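Local coordinates for protein toll-like receptor 6, Variable lymphocyte receptor B (Mus musculus, PDB 3A79) that probably senses bacterial lipopeptides through its leucine-rich repeat ectodomain, here the mouse receptor fused to part of a hagfish variable lymphocyte receptor, at residues E295-S300 and F328-I333. Numbering follows the deposited sequence.
Sequences EEFTYS and FAEMNI
N332 bonds through both ends of its side-chain amide. ND2 donates to the backbone O of S300 at 3.3 Å; the bond is nearly straight (173°) but weak. OD1 accepts from the indole NE1 of W274. The same OD1 rests against Y299 CB, 3.4 Å away.

Y299 carries most of the contact. M331 CG sits over one face of its ring, offset toward the rim, 4.0 Å from the ring centre. This is a CH-pi contact. M331 SD lies obliquely at 5.3 Å from that centre, a Met-aromatic contact. M331 CE reaches Y299 OH at 3.4 Å. The hydroxyl is hydrogen-bonded to the carbonyl O of V327, in helix 321-329. An alanine at Y299 would probably leave the V327 carbonyl without this partner and open a gap beside M331.

Nearby, F297 CZ approaches E330 OE1 at 3.9 Å, with ring and carboxylate planes 68° apart.

The contact lies in the TLR6 part of the fusion. It ties the loop before strand 306-314 to the turn after helix 321-329, joining successive connections of the leucine-rich repeat solenoid. The link between the segments is mainly apolar; Y299 OH and N332 OD1 have their stronger partners in V327 and W274.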
ATOM      1  N   GLU B 295      -7.507  29.005  -5.795  1.00 84.48           N
ATOM      2  CA  GLU B 295      -6.756  30.254  -5.840  1.00 75.60           C
ATOM      3  C   GLU B 295      -6.442  30.682  -7.271  1.00 76.60           C
ATOM      4  O   GLU B 295      -6.195  29.847  -8.145  1.00 80.36           O
ATOM      5  CB  GLU B 295      -5.468  30.134  -5.019  1.00 73.28           C
ATOM      6  CG  GLU B 295      -5.704  29.800  -3.548  1.00 83.20           C
ATOM      7  CD  GLU B 295      -6.315  30.947  -2.765  1.00 91.53           C
ATOM      8  OE1 GLU B 295      -5.905  32.103  -3.002  1.00105.02           O
ATOM      9  OE2 GLU B 295      -7.196  30.693  -1.909  1.00 84.53           O
ATOM     10  N   GLU B 296      -6.463  31.989  -7.504  1.00 75.50           N
ATOM     11  CA  GLU B 296      -6.141  32.531  -8.816  1.00 80.47           C
ATOM     12  C   GLU B 296      -4.658  32.381  -9.111  1.00 78.34           C
ATOM     13  O   GLU B 296      -3.810  32.631  -8.250  1.00 81.28           O
ATOM     14  CB  GLU B 296      -6.553  34.002  -8.917  1.00 97.43           C
ATOM     15  CG  GLU B 296      -8.048  34.227  -8.760  1.00119.48           C
ATOM     16  CD  GLU B 296      -8.871  33.205  -9.529  1.00136.46           C
ATOM     17  OE1 GLU B 296      -8.579  32.990 -10.729  1.00142.37           O
ATOM     18  OE2 GLU B 296      -9.806  32.617  -8.934  1.00138.84           O
ATOM     19  N   PHE B 297      -4.352  31.963 -10.332  1.00 74.49           N
ATOM     20  CA  PHE B 297      -2.970  31.845 -10.768  1.00 75.71           C
ATOM     21  C   PHE B 297      -2.893  31.642 -12.276  1.00 83.89           C
ATOM     22  O   PHE B 297      -3.753  30.994 -12.869  1.00 88.80           O
ATOM     23  CB  PHE B 297      -2.260  30.698 -10.040  1.00 68.29           C
ATOM     24  CG  PHE B 297      -2.845  29.346 -10.324  1.00 73.72           C
ATOM     25  CD1 PHE B 297      -2.268  28.513 -11.271  1.00 75.97           C
ATOM     26  CD2 PHE B 297      -3.982  28.911  -9.649  1.00 73.07           C
ATOM     27  CE1 PHE B 297      -2.817  27.265 -11.538  1.00 79.51           C
ATOM     28  CE2 PHE B 297      -4.535  27.678  -9.907  1.00 70.17           C
ATOM     29  CZ  PHE B 297      -3.951  26.848 -10.851  1.00 77.28           C
ATOM     30  N   THR B 298      -1.869  32.227 -12.886  1.00 85.10           N
ATOM     31  CA  THR B 298      -1.516  31.948 -14.269  1.00 88.37           C
ATOM     32  C   THR B 298      -0.009  31.783 -14.340  1.00 90.88           C
ATOM     33  O   THR B 298       0.738  32.566 -13.752  1.00 98.09           O
ATOM     34  CB  THR B 298      -1.961  33.074 -15.260  1.00 86.91           C
ATOM     35  OG1 THR B 298      -2.051  34.337 -14.583  1.00 76.48           O
ATOM     36  CG2 THR B 298      -3.309  32.737 -15.899  1.00 90.81           C
ATOM     37  N   TYR B 299       0.438  30.757 -15.053  1.00 82.81           N
ATOM     38  CA  TYR B 299       1.862  30.553 -15.265  1.00 71.50           C
ATOM     39  C   TYR B 299       2.312  31.057 -16.624  1.00 75.22           C
ATOM     40  O   TYR B 299       1.985  30.469 -17.657  1.00 63.05           O
ATOM     41  CB  TYR B 299       2.197  29.084 -15.129  1.00 65.74           C
ATOM     42  CG  TYR B 299       1.940  28.584 -13.751  1.00 71.85           C
ATOM     43  CD1 TYR B 299       0.921  27.680 -13.502  1.00 63.63           C
ATOM     44  CD2 TYR B 299       2.692  29.044 -12.686  1.00 76.19           C
ATOM     45  CE1 TYR B 299       0.678  27.230 -12.243  1.00 63.37           C
ATOM     46  CE2 TYR B 299       2.457  28.598 -11.419  1.00 85.02           C
ATOM     47  CZ  TYR B 299       1.449  27.686 -11.201  1.00 80.54           C
ATOM     48  OH  TYR B 299       1.214  27.232  -9.927  1.00 85.99           O
ATOM     49  N   SER B 300       3.068  32.150 -16.611  1.00 81.94           N
ATOM     50  CA  SER B 300       3.590  32.730 -17.834  1.00 83.33           C
ATOM     51  C   SER B 300       5.046  32.350 -17.965  1.00 84.16           C
ATOM     52  O   SER B 300       5.610  31.741 -17.062  1.00 81.70           O
ATOM     53  CB  SER B 300       3.475  34.251 -17.791  1.00 89.97           C
ATOM     54  OG  SER B 300       2.259  34.653 -17.190  1.00100.52           O
ATOM     55  N   PHE B 328      -0.087  22.698  -9.271  1.00 65.55           N
ATOM     56  CA  PHE B 328       1.155  22.073  -9.734  1.00 57.34           C
ATOM     57  C   PHE B 328       1.025  21.516 -11.148  1.00 58.03           C
ATOM     58  O   PHE B 328       1.939  21.634 -11.951  1.00 50.34           O
ATOM     59  CB  PHE B 328       1.587  20.933  -8.809  1.00 57.55           C
ATOM     60  CG  PHE B 328       1.805  21.349  -7.398  1.00 57.62           C
ATOM     61  CD1 PHE B 328       0.859  21.064  -6.428  1.00 55.01           C
ATOM     62  CD2 PHE B 328       2.953  22.026  -7.035  1.00 54.04           C
ATOM     63  CE1 PHE B 328       1.054  21.452  -5.120  1.00 52.04           C
ATOM     64  CE2 PHE B 328       3.152  22.415  -5.725  1.00 54.31           C
ATOM     65  CZ  PHE B 328       2.198  22.129  -4.767  1.00 50.16           C
ATOM     66  N   ALA B 329      -0.102  20.886 -11.449  1.00 61.12           N
ATOM     67  CA  ALA B 329      -0.239  20.192 -12.719  1.00 62.18           C
ATOM     68  C   ALA B 329      -0.079  21.152 -13.892  1.00 68.09           C
ATOM     69  O   ALA B 329       0.590  20.835 -14.881  1.00 71.83           O
ATOM     70  CB  ALA B 329      -1.562  19.471 -12.782  1.00 63.95           C
ATOM     71  N   GLU B 330      -0.677  22.334 -13.759  1.00 71.96           N
ATOM     72  CA  GLU B 330      -0.621  23.367 -14.796  1.00 70.44           C
ATOM     73  C   GLU B 330       0.666  24.205 -14.778  1.00 70.21           C
ATOM     74  O   GLU B 330       0.676  25.313 -15.306  1.00 80.33           O
ATOM     75  CB  GLU B 330      -1.820  24.325 -14.687  1.00 62.63           C
ATOM     76  CG  GLU B 330      -3.171  23.686 -14.376  1.00 73.11           C
ATOM     77  CD  GLU B 330      -4.328  24.656 -14.593  1.00 76.21           C
ATOM     78  OE1 GLU B 330      -5.283  24.681 -13.776  1.00 73.72           O
ATOM     79  OE2 GLU B 330      -4.277  25.400 -15.594  1.00 63.96           O
ATOM     80  N   MET B 331       1.739  23.703 -14.172  1.00 67.59           N
ATOM     81  CA  MET B 331       3.004  24.445 -14.145  1.00 71.82           C
ATOM     82  C   MET B 331       3.772  24.228 -15.435  1.00 76.30           C
ATOM     83  O   MET B 331       3.783  23.119 -15.978  1.00 83.51           O
ATOM     84  CB  MET B 331       3.881  24.054 -12.949  1.00 66.47           C
ATOM     85  CG  MET B 331       3.396  24.591 -11.616  1.00 62.57           C
ATOM     86  SD  MET B 331       4.450  24.151 -10.219  1.00 66.52           S
ATOM     87  CE  MET B 331       3.884  25.394  -9.061  1.00 50.10           C
ATOM     88  N   ASN B 332       4.409  25.292 -15.921  1.00 71.99           N
ATOM     89  CA  ASN B 332       5.132  25.247 -17.189  1.00 69.70           C
ATOM     90  C   ASN B 332       6.647  25.226 -17.025  1.00 67.74           C
ATOM     91  O   ASN B 332       7.369  25.997 -17.662  1.00 61.91           O
ATOM     92  CB  ASN B 332       4.707  26.389 -18.113  1.00 65.75           C
ATOM     93  CG  ASN B 332       5.011  27.760 -17.533  1.00 69.99           C
ATOM     94  OD1 ASN B 332       5.200  27.907 -16.325  1.00 75.77           O
ATOM     95  ND2 ASN B 332       5.053  28.776 -18.397  1.00 58.74           N
ATOM     96  N   ILE B 333       7.114  24.319 -16.175  1.00 63.74           N
ATOM     97  CA  ILE B 333       8.534  24.115 -15.965  1.00 69.77           C
ATOM     98  C   ILE B 333       8.921  22.736 -16.501  1.00 76.06           C
ATOM     99  O   ILE B 333       8.051  21.953 -16.861  1.00 82.61           O
ATOM    100  CB  ILE B 333       8.864  24.230 -14.480  1.00 67.95           C
ATOM    101  CG1 ILE B 333       8.017  23.238 -13.678  1.00 64.38           C
ATOM    102  CG2 ILE B 333       8.605  25.650 -14.001  1.00 62.00           C
ATOM    103  CD1 ILE B 333       7.795  23.644 -12.235  1.00 63.77           C
TER